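Local coordinates for protein putative antitoxin HigA3 (Mycobacterium tuberculosis H37Rv, PDB 6LTZ) that probably serves as the antitoxin of a type II toxin-antitoxin system and binds DNA as a transcriptional regulator through a helix-turn-helix domain, at residues E43-L48 with A88-H93. Residues are numbered along the deposited sequence; the frame is centred on the assembly and turned at random.
Sequences EIRKAL and AALGGH
Leu-90 meets Ile-44 and Arg-45 through an extended side chain: chi1 of -66° sets CG beside its backbone N, and chi2 of 180° carries CD1 on in line with the extended chain, to Ile-44 and the backbone of Arg-45, while CD2 turns to the stem of Arg-45. CD1 lies 4.0 Å from CG2 of Ile-44 and equally 4.0 Å from CA of Arg-45, so this methyl abuts the helix backbone itself. CD2 takes the aliphatic stem of Arg-45, with CG of the arginine 3.8 Å from Leu-90 CD2 and both CB and CD of the arginine close by. The leucine crosses both side chains at about a right angle.

Arg-45 bends at chi3 (57°), which turns the guanidinium away from the leucine; there NE forms a salt bridge with Glu-71 and NH1 a hydrogen bond to Ala-51 O. Val-56 of helix 53-60 touches both Arg-45 and Leu-90, while Phe-100 of the second subunit packs on Leu-90 and Val-105 of that subunit on Ile-44.

Leu-90 follows helix 80-89, whose end is a Schellman motif with Gly-91 at positive phi and Gly-91 N bonded to Ala-88 O at 2.9 Å. The contact thus joins helix 41-47 to the C-terminal end of helix 80-89, the first and last helices of the modelled chain, both within the Cro/C1-type helix-turn-helix region, just before the chain enters strand 93-100, which continues the sheet into the partner subunit.

No hydrogen bond spans the two segments, and 154 Å² is buried between them. Cohesion here is therefore dispersive and hydrophobic, with the arginine divided into an apolar stem that packs and a charged end neutralised, probably, by Glu-71.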
loop_
_atom_site.group_PDB
_atom_site.type_symbol
_atom_site.label_atom_id
_atom_site.label_comp_id
_atom_site.label_asym_id
_atom_site.label_seq_id
_atom_site.Cartn_x
_atom_site.Cartn_y
_atom_site.Cartn_z
ATOM N N GLU A 43 -11.713 -12.142 -2.395
ATOM C CA GLU A 43 -11.251 -13.445 -1.907
ATOM C C GLU A 43 -10.991 -13.408 -0.411
ATOM O O GLU A 43 -11.417 -14.285 0.346
ATOM C CB GLU A 43 -9.966 -13.864 -2.623
ATOM C CG GLU A 43 -10.131 -14.884 -3.729
ATOM C CD GLU A 43 -8.809 -15.206 -4.406
ATOM O OE1 GLU A 43 -8.189 -14.283 -4.976
ATOM O OE2 GLU A 43 -8.379 -16.378 -4.347
ATOM N N ILE A 44 -10.259 -12.373 -0.019
ATOM C CA ILE A 44 -9.911 -12.105 1.364
ATOM C C ILE A 44 -11.160 -11.940 2.228
ATOM O O ILE A 44 -11.298 -12.597 3.258
ATOM C CB ILE A 44 -9.032 -10.838 1.450
ATOM C CG1 ILE A 44 -7.690 -11.088 0.761
ATOM C CG2 ILE A 44 -8.818 -10.412 2.876
ATOM C CD1 ILE A 44 -6.844 -9.851 0.590
ATOM N N ARG A 45 -12.069 -11.074 1.792
ATOM C CA ARG A 45 -13.304 -10.814 2.527
ATOM C C ARG A 45 -14.088 -12.101 2.767
ATOM O O ARG A 45 -14.498 -12.386 3.890
ATOM C CB ARG A 45 -14.172 -9.794 1.780
ATOM C CG ARG A 45 -15.534 -9.550 2.426
ATOM C CD ARG A 45 -16.246 -8.334 1.839
ATOM N NE ARG A 45 -16.436 -8.434 0.393
ATOM C CZ ARG A 45 -17.343 -9.209 -0.193
ATOM N NH1 ARG A 45 -18.145 -9.970 0.542
ATOM N NH2 ARG A 45 -17.442 -9.231 -1.516
ATOM N N LYS A 46 -14.260 -12.892 1.712
ATOM C CA LYS A 46 -15.113 -14.078 1.768
ATOM C C LYS A 46 -14.539 -15.225 2.602
ATOM O O LYS A 46 -15.285 -16.077 3.082
ATOM C CB LYS A 46 -15.406 -14.572 0.350
ATOM C CG LYS A 46 -16.298 -13.637 -0.460
ATOM C CD LYS A 46 -16.328 -14.026 -1.931
ATOM C CE LYS A 46 -17.731 -13.915 -2.511
ATOM N NZ LYS A 46 -17.966 -12.615 -3.200
ATOM N N ALA A 47 -13.223 -15.248 2.780
ATOM C CA ALA A 47 -12.581 -16.343 3.504
ATOM C C ALA A 47 -12.405 -16.027 4.985
ATOM O O ALA A 47 -12.263 -16.930 5.812
ATOM C CB ALA A 47 -11.235 -16.668 2.879
ATOM N N LEU A 48 -12.411 -14.728 5.280
ATOM C CA LEU A 48 -12.090 -14.274 6.652
ATOM C C LEU A 48 -13.295 -13.847 7.472
ATOM O O LEU A 48 -13.111 -13.128 8.475
ATOM C CB LEU A 48 -11.161 -13.081 6.573
ATOM C CG LEU A 48 -9.676 -13.413 6.426
ATOM C CD1 LEU A 48 -9.447 -14.368 5.266
ATOM C CD2 LEU A 48 -8.854 -12.145 6.243
ATOM N N ALA A 88 -9.048 -2.772 7.545
ATOM C CA ALA A 88 -9.479 -2.509 8.916
ATOM C C ALA A 88 -10.953 -2.865 9.120
ATOM O O ALA A 88 -11.343 -3.368 10.176
ATOM C CB ALA A 88 -9.236 -1.058 9.282
ATOM N N ALA A 89 -11.772 -2.611 8.108
ATOM C CA ALA A 89 -13.197 -2.910 8.204
ATOM C C ALA A 89 -13.434 -4.418 8.250
ATOM O O ALA A 89 -14.411 -4.887 8.833
ATOM C CB ALA A 89 -13.956 -2.272 7.031
ATOM N N LEU A 90 -12.527 -5.179 7.642
ATOM C CA LEU A 90 -12.590 -6.635 7.693
ATOM C C LEU A 90 -12.080 -7.180 9.031
ATOM O O LEU A 90 -12.117 -8.380 9.271
ATOM C CB LEU A 90 -11.785 -7.245 6.543
ATOM C CG LEU A 90 -12.332 -6.975 5.141
ATOM C CD1 LEU A 90 -11.453 -7.629 4.084
ATOM C CD2 LEU A 90 -13.768 -7.470 5.036
ATOM N N GLY A 91 -11.604 -6.293 9.896
ATOM C CA GLY A 91 -11.105 -6.693 11.203
ATOM C C GLY A 91 -9.615 -6.986 11.212
ATOM O O GLY A 91 -9.073 -7.497 12.196
ATOM N N GLY A 92 -8.941 -6.662 10.115
ATOM C CA GLY A 92 -7.520 -6.943 10.010
ATOM C C GLY A 92 -6.620 -5.731 10.120
ATOM O O GLY A 92 -7.084 -4.622 10.358
ATOM N N HIS A 93 -5.320 -5.958 9.950
ATOM C CA HIS A 93 -4.325 -4.893 10.036
ATOM C C HIS A 93 -3.416 -4.929 8.811
ATOM O O HIS A 93 -2.727 -5.919 8.564
ATOM C CB HIS A 93 -3.495 -5.027 11.316
ATOM C CG HIS A 93 -2.419 -3.995 11.454
ATOM N ND1 HIS A 93 -2.685 -2.646 11.548
ATOM C CD2 HIS A 93 -1.072 -4.118 11.519
ATOM C CE1 HIS A 93 -1.549 -1.982 11.663
ATOM N NE2 HIS A 93 -0.555 -2.852 11.649
#